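Local coordinates for beta-hydroxyacyl-(Acyl-carrier-protein) dehydratase FabA/FabZ (PDB 6QSR) that probably acts as the hotdog-fold dehydratase subunit of a heterocomplex, removing water from hydroxyacyl intermediates in the biosynthesis of aryl polyene pigments, at residues Arg24-Leu32 and Leu40-Ser48; Leu105-Cys116 and Leu154-Asn165. All coordinates share one frame; numbering follows the deposited sequence. Where two conformers were deposited one is given.

Contact 1 of 2, residues Arg24-Leu32 and Leu40-Ser48; sequences RYLPVDRYL and LLEQVINVS. With NA (sodium ion), chain C.
Tyr25 and Val28 bring the loop 24-32 down onto 40-48, and the two backbones come nearest where the CA atoms of Val28 and Gln43 lie 5.7 Å apart. Residues 28-31 form a 3-10 turn, while strand 43-48 pairs with 51-57 through two classic beta bulges, one at its start, where Glu42 and Gln43 both face Gln55, and one where Ile45 and Asn46 both face His53. Val44 is gripped from two sides. Its CG1 sits 3.9 Å from the centroid of the Tyr25 ring, a CH-pi contact over the face, and its CG2 lies 3.6 Å from CG2 of Val28 and also touches Tyr31. With CG anti to its carbonyl carbon (chi1 -63°), Tyr25 lays its ring across Val44 at about a right angle and carries its hydroxyl on to Val47, whose N donates to Tyr25 OH at 3.1 Å, bent to 146°. Water 1 joins the same hydroxyl to Val47 O, and water 2 links Leu26 O with Val44 N. Within the loop, Leu26 N donates to Tyr31 OH at 2.9 Å. Asp29 O, within the turn, and Leu32 O, just after it, each bind the sodium ion at 2.4 Å, and His34 O completes the protein ligands. The apolar grip on Val44, flanked by polar bonds to backbone groups, thus anchors an irregular loop on an edge strand, and the shared sodium ion probably steadies the bend.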
loop_
_atom_site.group_PDB
_atom_site.type_symbol
_atom_site.label_atom_id
_atom_site.label_comp_id
_atom_site.label_asym_id
_atom_site.label_seq_id
_atom_site.Cartn_x
_atom_site.Cartn_y
_atom_site.Cartn_z
ATOM N N ARG B 24 20.169 -19.222 -3.191
ATOM C CA ARG B 24 20.478 -17.755 -3.164
ATOM C C ARG B 24 19.551 -16.976 -4.086
ATOM O O ARG B 24 19.102 -17.477 -5.124
ATOM C CB ARG B 24 21.942 -17.453 -3.537
ATOM C CG ARG B 24 22.893 -17.352 -2.354
ATOM C CD ARG B 24 23.075 -18.696 -1.671
ATOM N NE ARG B 24 24.226 -18.719 -0.766
ATOM C CZ ARG B 24 24.692 -19.807 -0.149
ATOM N NH1 ARG B 24 24.114 -20.999 -0.321
ATOM N NH2 ARG B 24 25.754 -19.709 0.650
ATOM N N TYR B 25 19.293 -15.735 -3.694
ATOM C CA TYR B 25 18.426 -14.835 -4.429
ATOM C C TYR B 25 19.175 -13.538 -4.664
ATOM O O TYR B 25 20.069 -13.178 -3.889
ATOM C CB TYR B 25 17.146 -14.588 -3.626
ATOM C CG TYR B 25 16.327 -15.849 -3.425
ATOM C CD1 TYR B 25 16.383 -16.565 -2.222
ATOM C CD2 TYR B 25 15.518 -16.347 -4.448
ATOM C CE1 TYR B 25 15.655 -17.729 -2.046
ATOM C CE2 TYR B 25 14.774 -17.508 -4.274
ATOM C CZ TYR B 25 14.851 -18.196 -3.073
ATOM O OH TYR B 25 14.122 -19.345 -2.899
ATOM N N LEU B 26 18.815 -12.845 -5.740
ATOM C CA LEU B 26 19.272 -11.476 -5.968
ATOM C C LEU B 26 18.766 -10.560 -4.844
ATOM O O LEU B 26 17.851 -10.944 -4.093
ATOM C CB LEU B 26 18.766 -10.954 -7.316
ATOM C CG LEU B 26 19.322 -11.620 -8.581
ATOM C CD1 LEU B 26 18.438 -11.316 -9.778
ATOM C CD2 LEU B 26 20.756 -11.178 -8.844
ATOM N N PRO B 27 19.365 -9.358 -4.706
ATOM C CA PRO B 27 18.800 -8.344 -3.809
ATOM C C PRO B 27 17.329 -8.098 -4.150
ATOM O O PRO B 27 16.973 -8.063 -5.329
ATOM C CB PRO B 27 19.656 -7.104 -4.090
ATOM C CG PRO B 27 20.956 -7.645 -4.569
ATOM C CD PRO B 27 20.641 -8.916 -5.302
ATOM N N VAL B 28 16.479 -7.963 -3.137
ATOM C CA VAL B 28 15.025 -7.969 -3.356
ATOM C C VAL B 28 14.539 -6.902 -4.372
ATOM O O VAL B 28 13.620 -7.158 -5.158
ATOM C CB VAL B 28 14.259 -7.945 -2.004
ATOM C CG1 VAL B 28 14.391 -6.614 -1.289
ATOM C CG2 VAL B 28 12.800 -8.321 -2.192
ATOM N N ASP B 29 15.190 -5.741 -4.395
ATOM C CA ASP B 29 14.900 -4.692 -5.399
ATOM C C ASP B 29 15.057 -5.137 -6.865
ATOM O O ASP B 29 14.389 -4.589 -7.742
ATOM C CB ASP B 29 15.727 -3.421 -5.131
ATOM C CG ASP B 29 17.199 -3.581 -5.487
ATOM O OD1 ASP B 29 17.988 -3.945 -4.600
ATOM O OD2 ASP B 29 17.565 -3.350 -6.658
ATOM N N ARG B 30 15.928 -6.111 -7.133
ATOM C CA ARG B 30 16.133 -6.632 -8.496
ATOM C C ARG B 30 14.924 -7.394 -9.082
ATOM O O ARG B 30 14.819 -7.544 -10.298
ATOM C CB ARG B 30 17.382 -7.528 -8.550
ATOM C CG ARG B 30 18.684 -6.861 -8.114
ATOM C CD ARG B 30 19.092 -5.704 -9.014
ATOM N NE ARG B 30 20.438 -5.222 -8.692
ATOM C CZ ARG B 30 21.582 -5.786 -9.092
ATOM N NH1 ARG B 30 22.742 -5.244 -8.722
ATOM N NH2 ARG B 30 21.590 -6.885 -9.855
ATOM N N TYR B 31 14.024 -7.870 -8.221
ATOM C CA TYR B 31 12.790 -8.535 -8.644
ATOM C C TYR B 31 11.576 -7.597 -8.826
ATOM O O TYR B 31 10.512 -8.054 -9.258
ATOM C CB TYR B 31 12.430 -9.632 -7.634
ATOM C CG TYR B 31 13.483 -10.711 -7.495
ATOM C CD1 TYR B 31 13.669 -11.664 -8.499
ATOM C CD2 TYR B 31 14.282 -10.795 -6.352
ATOM C CE1 TYR B 31 14.625 -12.665 -8.373
ATOM C CE2 TYR B 31 15.239 -11.792 -6.213
ATOM C CZ TYR B 31 15.411 -12.722 -7.224
ATOM O OH TYR B 31 16.365 -13.703 -7.077
ATOM N N LEU B 32 11.733 -6.312 -8.497
ATOM C CA LEU B 32 10.639 -5.330 -8.532
ATOM C C LEU B 32 10.882 -4.216 -9.543
ATOM O O LEU B 32 12.025 -3.809 -9.739
ATOM C CB LEU B 32 10.489 -4.686 -7.146
ATOM C CG LEU B 32 10.072 -5.652 -6.030
ATOM C CD1 LEU B 32 10.215 -4.995 -4.666
ATOM C CD2 LEU B 32 8.648 -6.110 -6.262
ATOM N N LEU B 40 10.189 -1.595 0.089
ATOM C CA LEU B 40 9.920 -1.722 1.513
ATOM C C LEU B 40 10.196 -3.144 2.034
ATOM O O LEU B 40 9.657 -3.538 3.055
ATOM C CB LEU B 40 8.474 -1.286 1.813
ATOM C CG LEU B 40 8.272 0.228 1.949
ATOM C CD1 LEU B 40 8.195 0.918 0.589
ATOM C CD2 LEU B 40 7.031 0.536 2.770
ATOM N N LEU B 41 11.048 -3.894 1.334
ATOM C CA LEU B 41 11.520 -5.203 1.798
ATOM C C LEU B 41 13.039 -5.212 1.717
ATOM O O LEU B 41 13.623 -4.455 0.945
ATOM C CB LEU B 41 10.937 -6.339 0.946
ATOM C CG LEU B 41 9.420 -6.364 0.748
ATOM C CD1 LEU B 41 9.038 -7.369 -0.332
ATOM C CD2 LEU B 41 8.727 -6.691 2.059
ATOM N N GLU B 42 13.664 -6.081 2.501
ATOM C CA GLU B 42 15.128 -6.182 2.576
ATOM C C GLU B 42 15.713 -7.516 2.108
ATOM O O GLU B 42 16.827 -7.534 1.614
ATOM C CB GLU B 42 15.587 -5.865 4.004
ATOM C CG GLU B 42 15.420 -4.387 4.334
ATOM C CD GLU B 42 15.671 -4.021 5.787
ATOM O OE1 GLU B 42 15.507 -4.875 6.684
ATOM O OE2 GLU B 42 16.016 -2.843 6.033
ATOM N N GLN B 43 14.975 -8.617 2.245
ATOM C CA GLN B 43 15.528 -9.947 1.993
ATOM C C GLN B 43 14.482 -10.891 1.380
ATOM O O GLN B 43 13.365 -10.986 1.898
ATOM C CB GLN B 43 16.017 -10.506 3.330
ATOM C CG GLN B 43 16.803 -11.802 3.264
ATOM C CD GLN B 43 18.296 -11.618 3.444
ATOM O OE1 GLN B 43 18.900 -10.692 2.893
ATOM N NE2 GLN B 43 18.907 -12.511 4.218
ATOM N N VAL B 44 14.841 -11.569 0.282
ATOM C CA VAL B 44 14.051 -12.708 -0.224
ATOM C C VAL B 44 14.520 -13.939 0.553
ATOM O O VAL B 44 15.707 -14.260 0.540
ATOM C CB VAL B 44 14.243 -12.972 -1.738
ATOM C CG1 VAL B 44 13.259 -14.024 -2.232
ATOM C CG2 VAL B 44 14.047 -11.707 -2.547
ATOM N N ILE B 45 13.594 -14.607 1.237
ATOM C CA ILE B 45 13.901 -15.820 2.007
ATOM C C ILE B 45 13.600 -17.075 1.176
ATOM O O ILE B 45 14.406 -18.005 1.138
ATOM C CB ILE B 45 13.112 -15.855 3.335
ATOM C CG1 ILE B 45 13.387 -14.605 4.193
ATOM C CG2 ILE B 45 13.447 -17.104 4.141
ATOM C CD1 ILE B 45 14.819 -14.434 4.660
ATOM N N ASN B 46 12.439 -17.111 0.532
ATOM C CA ASN B 46 12.057 -18.260 -0.291
ATOM C C ASN B 46 11.039 -17.863 -1.345
ATOM O O ASN B 46 10.223 -16.955 -1.126
ATOM C CB ASN B 46 11.489 -19.385 0.586
ATOM C CG ASN B 46 11.925 -20.755 0.122
ATOM O OD1 ASN B 46 11.429 -21.271 -0.878
ATOM N ND2 ASN B 46 12.871 -21.351 0.844
ATOM N N VAL B 47 11.112 -18.532 -2.493
ATOM C CA VAL B 47 10.110 -18.401 -3.546
ATOM C C VAL B 47 9.864 -19.766 -4.178
ATOM O O VAL B 47 10.812 -20.528 -4.419
ATOM C CB VAL B 47 10.544 -17.442 -4.690
ATOM C CG1 VAL B 47 9.327 -17.064 -5.529
ATOM C CG2 VAL B 47 11.229 -16.184 -4.168
ATOM N N SER B 48 8.595 -20.049 -4.466
ATOM C CA SER B 48 8.211 -21.250 -5.198
ATOM C C SER B 48 7.040 -20.917 -6.109
ATOM O O SER B 48 6.575 -19.781 -6.130
ATOM C CB SER B 48 7.851 -22.375 -4.224
ATOM O OG SER B 48 6.602 -22.145 -3.604
HETATM NA NA NA C . 13.869 -2.522 -8.816
HETATM O O HOH W 1 13.466 -20.796 -5.199
HETATM O O HOH W 2 17.167 -10.878 -1.300
HETATM O O HOH W 3 16.035 -1.588 -8.199
HETATM O O HOH W 4 14.459 -2.056 -10.904
#

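Contact 2 of 2, residues Leu105-Cys116 and Leu154-Asn165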
loop_
_atom_site.group_PDB
_atom_site.type_symbol
_atom_site.label_atom_id
_atom_site.label_comp_id
_atom_site.label_asym_id
_atom_site.label_seq_id
_atom_site.Cartn_x
_atom_site.Cartn_y
_atom_site.Cartn_z
ATOM N N LEU B 105 6.061 -1.939 -14.171
ATOM C CA LEU B 105 4.945 -1.351 -13.435
ATOM C C LEU B 105 4.248 -2.405 -12.611
ATOM O O LEU B 105 4.116 -3.542 -13.044
ATOM C CB LEU B 105 3.914 -0.775 -14.405
ATOM C CG LEU B 105 4.292 0.473 -15.193
ATOM C CD1 LEU B 105 3.386 0.602 -16.406
ATOM C CD2 LEU B 105 4.228 1.711 -14.313
ATOM N N GLY B 106 3.773 -2.004 -11.438
ATOM C CA GLY B 106 2.985 -2.876 -10.573
ATOM C C GLY B 106 1.879 -2.063 -9.944
ATOM O O GLY B 106 2.082 -0.899 -9.595
ATOM N N MET B 107 0.705 -2.666 -9.812
ATOM C CA MET B 107 -0.433 -1.981 -9.234
ATOM C C MET B 107 -1.134 -2.874 -8.244
ATOM O O MET B 107 -1.350 -4.057 -8.508
ATOM C CB MET B 107 -1.443 -1.620 -10.311
ATOM C CG MET B 107 -0.929 -0.666 -11.360
ATOM S SD MET B 107 -2.292 -0.322 -12.473
ATOM C CE MET B 107 -2.142 1.450 -12.563
ATOM N N LEU B 108 -1.507 -2.283 -7.119
ATOM C CA LEU B 108 -2.409 -2.917 -6.196
ATOM C C LEU B 108 -3.825 -2.504 -6.611
ATOM O O LEU B 108 -4.114 -1.306 -6.733
ATOM C CB LEU B 108 -2.071 -2.470 -4.779
ATOM C CG LEU B 108 -2.776 -3.184 -3.632
ATOM C CD1 LEU B 108 -2.425 -4.658 -3.577
ATOM C CD2 LEU B 108 -2.404 -2.488 -2.337
ATOM N N LEU B 109 -4.679 -3.495 -6.882
ATOM C CA LEU B 109 -6.086 -3.267 -7.252
ATOM C C LEU B 109 -7.020 -3.311 -6.044
ATOM O O LEU B 109 -8.087 -2.698 -6.054
ATOM C CB LEU B 109 -6.574 -4.337 -8.230
ATOM C CG LEU B 109 -5.943 -4.492 -9.612
ATOM C CD1 LEU B 109 -6.689 -5.581 -10.380
ATOM C CD2 LEU B 109 -5.959 -3.169 -10.368
ATOM N N GLY B 110 -6.671 -4.096 -5.034
ATOM C CA GLY B 110 -7.538 -4.207 -3.872
ATOM C C GLY B 110 -7.005 -5.068 -2.755
ATOM O O GLY B 110 -6.052 -5.836 -2.932
ATOM N N GLY B 111 -7.644 -4.917 -1.597
ATOM C CA GLY B 111 -7.342 -5.690 -0.405
ATOM C C GLY B 111 -8.621 -5.984 0.344
ATOM O O GLY B 111 -9.578 -5.202 0.278
ATOM N N ARG B 112 -8.632 -7.112 1.045
ATOM C CA ARG B 112 -9.804 -7.619 1.728
ATOM C C ARG B 112 -9.379 -8.166 3.070
ATOM O O ARG B 112 -8.446 -8.968 3.133
ATOM C CB ARG B 112 -10.446 -8.749 0.920
ATOM C CG ARG B 112 -11.173 -8.277 -0.323
ATOM C CD ARG B 112 -11.703 -9.447 -1.147
ATOM N NE ARG B 112 -12.979 -9.939 -0.619
ATOM C CZ ARG B 112 -13.449 -11.184 -0.744
ATOM N NH1 ARG B 112 -12.768 -12.139 -1.389
ATOM N NH2 ARG B 112 -14.630 -11.485 -0.209
ATOM N N ALA B 113 -10.061 -7.715 4.124
ATOM C CA ALA B 113 -9.827 -8.149 5.501
ATOM C C ALA B 113 -8.341 -8.205 5.878
ATOM O O ALA B 113 -7.815 -9.205 6.390
ATOM C CB ALA B 113 -10.542 -9.459 5.756
ATOM N N VAL B 114 -7.660 -7.099 5.597
ATOM C CA VAL B 114 -6.283 -6.935 6.036
ATOM C C VAL B 114 -6.360 -6.505 7.501
ATOM O O VAL B 114 -6.524 -5.334 7.803
ATOM C CB VAL B 114 -5.499 -5.966 5.131
ATOM C CG1 VAL B 114 -4.048 -5.878 5.585
ATOM C CG2 VAL B 114 -5.600 -6.432 3.683
ATOM N N ARG B 115 -6.274 -7.485 8.403
ATOM C CA ARG B 115 -6.509 -7.272 9.831
ATOM C C ARG B 115 -5.199 -7.377 10.602
ATOM O O ARG B 115 -4.471 -8.355 10.454
ATOM C CB ARG B 115 -7.530 -8.291 10.350
ATOM C CG ARG B 115 -8.858 -8.202 9.613
ATOM C CD ARG B 115 -10.008 -8.754 10.415
ATOM N NE ARG B 115 -11.280 -8.499 9.733
ATOM C CZ ARG B 115 -12.055 -9.410 9.144
ATOM N NH1 ARG B 115 -11.738 -10.709 9.132
ATOM N NH2 ARG B 115 -13.185 -9.015 8.567
ATOM N N CYS B 116 -4.925 -6.355 11.411
ATOM C CA CYS B 116 -3.672 -6.237 12.150
ATOM C C CYS B 116 -3.955 -6.400 13.644
ATOM O O CYS B 116 -4.893 -5.811 14.160
ATOM C CB CYS B 116 -3.035 -4.873 11.850
ATOM S SG CYS B 116 -1.253 -4.764 12.129
ATOM N N LEU B 154 0.826 -11.415 13.059
ATOM C CA LEU B 154 0.403 -10.041 13.333
ATOM C C LEU B 154 -0.596 -9.469 12.329
ATOM O O LEU B 154 -1.346 -8.566 12.682
ATOM C CB LEU B 154 1.625 -9.126 13.368
ATOM C CG LEU B 154 2.672 -9.418 14.441
ATOM C CD1 LEU B 154 3.828 -8.445 14.273
ATOM C CD2 LEU B 154 2.093 -9.321 15.841
ATOM N N VAL B 155 -0.573 -9.955 11.083
ATOM C CA VAL B 155 -1.482 -9.494 10.034
ATOM C C VAL B 155 -1.896 -10.681 9.171
ATOM O O VAL B 155 -1.067 -11.534 8.860
ATOM C CB VAL B 155 -0.818 -8.433 9.114
ATOM C CG1 VAL B 155 -1.839 -7.839 8.152
ATOM C CG2 VAL B 155 -0.165 -7.333 9.933
ATOM N N THR B 156 -3.172 -10.731 8.797
ATOM C CA THR B 156 -3.660 -11.657 7.768
ATOM C C THR B 156 -4.392 -10.811 6.737
ATOM O O THR B 156 -4.791 -9.686 7.037
ATOM C CB THR B 156 -4.597 -12.758 8.322
ATOM O OG1 THR B 156 -5.721 -12.174 8.991
ATOM C CG2 THR B 156 -3.847 -13.679 9.280
ATOM N N GLY B 157 -4.562 -11.339 5.529
ATOM C CA GLY B 157 -5.211 -10.576 4.466
ATOM C C GLY B 157 -5.235 -11.256 3.113
ATOM O O GLY B 157 -4.527 -12.248 2.900
ATOM N N ARG B 158 -6.057 -10.715 2.204
ATOM C CA ARG B 158 -6.016 -11.068 0.782
ATOM C C ARG B 158 -5.800 -9.816 -0.051
ATOM O O ARG B 158 -6.410 -8.773 0.218
ATOM C CB ARG B 158 -7.300 -11.754 0.327
ATOM C CG ARG B 158 -7.463 -13.161 0.863
ATOM C CD ARG B 158 -8.589 -13.890 0.149
ATOM N NE ARG B 158 -8.755 -15.242 0.672
ATOM C CZ ARG B 158 -9.690 -16.103 0.275
ATOM N NH1 ARG B 158 -10.581 -15.763 -0.657
ATOM N NH2 ARG B 158 -9.737 -17.313 0.825
ATOM N N LEU B 159 -4.925 -9.931 -1.052
ATOM C CA LEU B 159 -4.587 -8.837 -1.966
ATOM C C LEU B 159 -4.815 -9.234 -3.422
ATOM O O LEU B 159 -4.588 -10.386 -3.799
ATOM C CB LEU B 159 -3.112 -8.432 -1.804
ATOM C CG LEU B 159 -2.795 -7.391 -0.738
ATOM C CD1 LEU B 159 -3.076 -7.961 0.637
ATOM C CD2 LEU B 159 -1.347 -6.947 -0.820
ATOM N N ASN B 160 -5.231 -8.256 -4.231
ATOM C CA ASN B 160 -5.327 -8.406 -5.683
ATOM C C ASN B 160 -4.405 -7.395 -6.356
ATOM O O ASN B 160 -4.396 -6.218 -5.990
ATOM C CB ASN B 160 -6.772 -8.212 -6.151
ATOM C CG ASN B 160 -7.691 -9.324 -5.678
ATOM O OD1 ASN B 160 -7.327 -10.495 -5.696
ATOM N ND2 ASN B 160 -8.889 -8.958 -5.251
ATOM N N THR B 161 -3.639 -7.865 -7.340
ATOM C CA THR B 161 -2.630 -7.054 -8.025
ATOM C C THR B 161 -2.796 -7.101 -9.540
ATOM O O THR B 161 -3.508 -7.948 -10.070
ATOM C CB THR B 161 -1.219 -7.551 -7.687
ATOM O OG1 THR B 161 -1.152 -8.963 -7.914
ATOM C CG2 THR B 161 -0.874 -7.233 -6.229
ATOM N N TYR B 162 -2.116 -6.181 -10.217
ATOM C CA TYR B 162 -2.234 -5.992 -11.663
ATOM C C TYR B 162 -0.901 -5.455 -12.165
ATOM O O TYR B 162 -0.329 -4.541 -11.566
ATOM C CB TYR B 162 -3.398 -5.032 -11.934
ATOM C CG TYR B 162 -3.626 -4.520 -13.351
ATOM C CD1 TYR B 162 -3.455 -5.333 -14.477
ATOM C CD2 TYR B 162 -4.101 -3.217 -13.550
ATOM C CE1 TYR B 162 -3.701 -4.840 -15.758
ATOM C CE2 TYR B 162 -4.354 -2.721 -14.817
ATOM C CZ TYR B 162 -4.161 -3.530 -15.916
ATOM O OH TYR B 162 -4.417 -3.006 -17.164
ATOM N N GLN B 163 -0.404 -6.046 -13.247
ATOM C CA GLN B 163 0.915 -5.716 -13.774
ATOM C C GLN B 163 0.756 -5.322 -15.245
ATOM O O GLN B 163 0.958 -6.146 -16.135
ATOM C CB GLN B 163 1.859 -6.913 -13.575
ATOM C CG GLN B 163 3.246 -6.527 -13.095
ATOM C CD GLN B 163 4.045 -7.709 -12.585
ATOM O OE1 GLN B 163 4.593 -7.670 -11.480
ATOM N NE2 GLN B 163 4.111 -8.770 -13.383
ATOM N N PRO B 164 0.364 -4.060 -15.502
ATOM C CA PRO B 164 0.094 -3.636 -16.872
ATOM C C PRO B 164 1.357 -3.270 -17.636
ATOM O O PRO B 164 2.383 -2.961 -17.022
ATOM C CB PRO B 164 -0.758 -2.385 -16.672
ATOM C CG PRO B 164 -0.217 -1.782 -15.421
ATOM C CD PRO B 164 0.190 -2.942 -14.550
ATOM N N ASN B 165 1.267 -3.312 -18.967
ATOM C CA ASN B 165 2.237 -2.652 -19.843
ATOM C C ASN B 165 2.067 -1.148 -19.695
ATOM O O ASN B 165 0.994 -0.679 -19.312
ATOM C CB ASN B 165 2.000 -3.008 -21.320
ATOM C CG ASN B 165 2.368 -4.439 -21.649
ATOM O OD1 ASN B 165 2.022 -5.366 -20.919
ATOM N ND2 ASN B 165 3.064 -4.628 -22.765
HETATM O O HOH W 5 4.514 -4.178 -15.805
HETATM O O HOH W 6 -7.731 -11.798 7.083
#
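Met107 pairs with Tyr162 and Arg112 with Arg158 along the antiparallel strands 107-116 and 154-162 of the hotdog sheet; the axes of these segments approach to 4.4 Å, their N-to-C directions 147° apart. Packing is close at the Met107 end. There Met107 and Tyr162 point the same way, and SD comes 3.6 Å from Tyr162 CD2 in an oblique Met-aromatic contact, while Pro164 CD lies over one face of the ring. The Tyr162 side chain, with CG opposite the backbone N (chi1 172°), also sets CB 3.5 Å from Leu109 CG. A classic bulge follows: Leu109 N and Gly110 N both donate to Asn160 O, from the same face of its carbonyl plane, at 2.9 and 3.3 Å. On the inner face, Leu108 CD1 meets Leu159 CD2 at 3.7 Å, and Val114 CG1 and Cys116 SG flank Val155. The face carrying Met107 and Tyr162 becomes looser and exposed farther along, around Arg112, Arg115, Thr156 and Arg158; NH1 of Arg112 and NH1 of Arg158 stand 4.3 Å apart as like charges. At a second bulge, water 6 donates to Ala113 O at 2.7 Å and also bonds Thr156 OG1. Leu108 and Val114 pack on helix 79-97, and strand 140-149 borders 154-162 on its other side. Across the interface, 110-115 pairs antiparallel with a strand of the partner chain, whose Glu66 forms a salt bridge with Arg115.

Overall arrangement
Contact 1 closes before contact 2 opens along the chain, and helix 79-97 lies between them in sequence. Their centres are 18 Å apart on opposite sides of the chain's centre, and their nearest atoms stay about 6 Å from each other. One curved antiparallel sheet nevertheless includes both: from 43-48 it passes through 51-57, 126-133, 140-149 and 152-162 to 107-116. The two contacts therefore lie at the two ends of the part of the sheet that this chain supplies, and side chains from each reach helix 79-97, the central helix of the hotdog fold. Contact 1 finishes one end with a sodium-bound loop, whereas contact 2 carries the sheet onward into the partner subunit, consistent with the paired architecture of hotdog dehydratases.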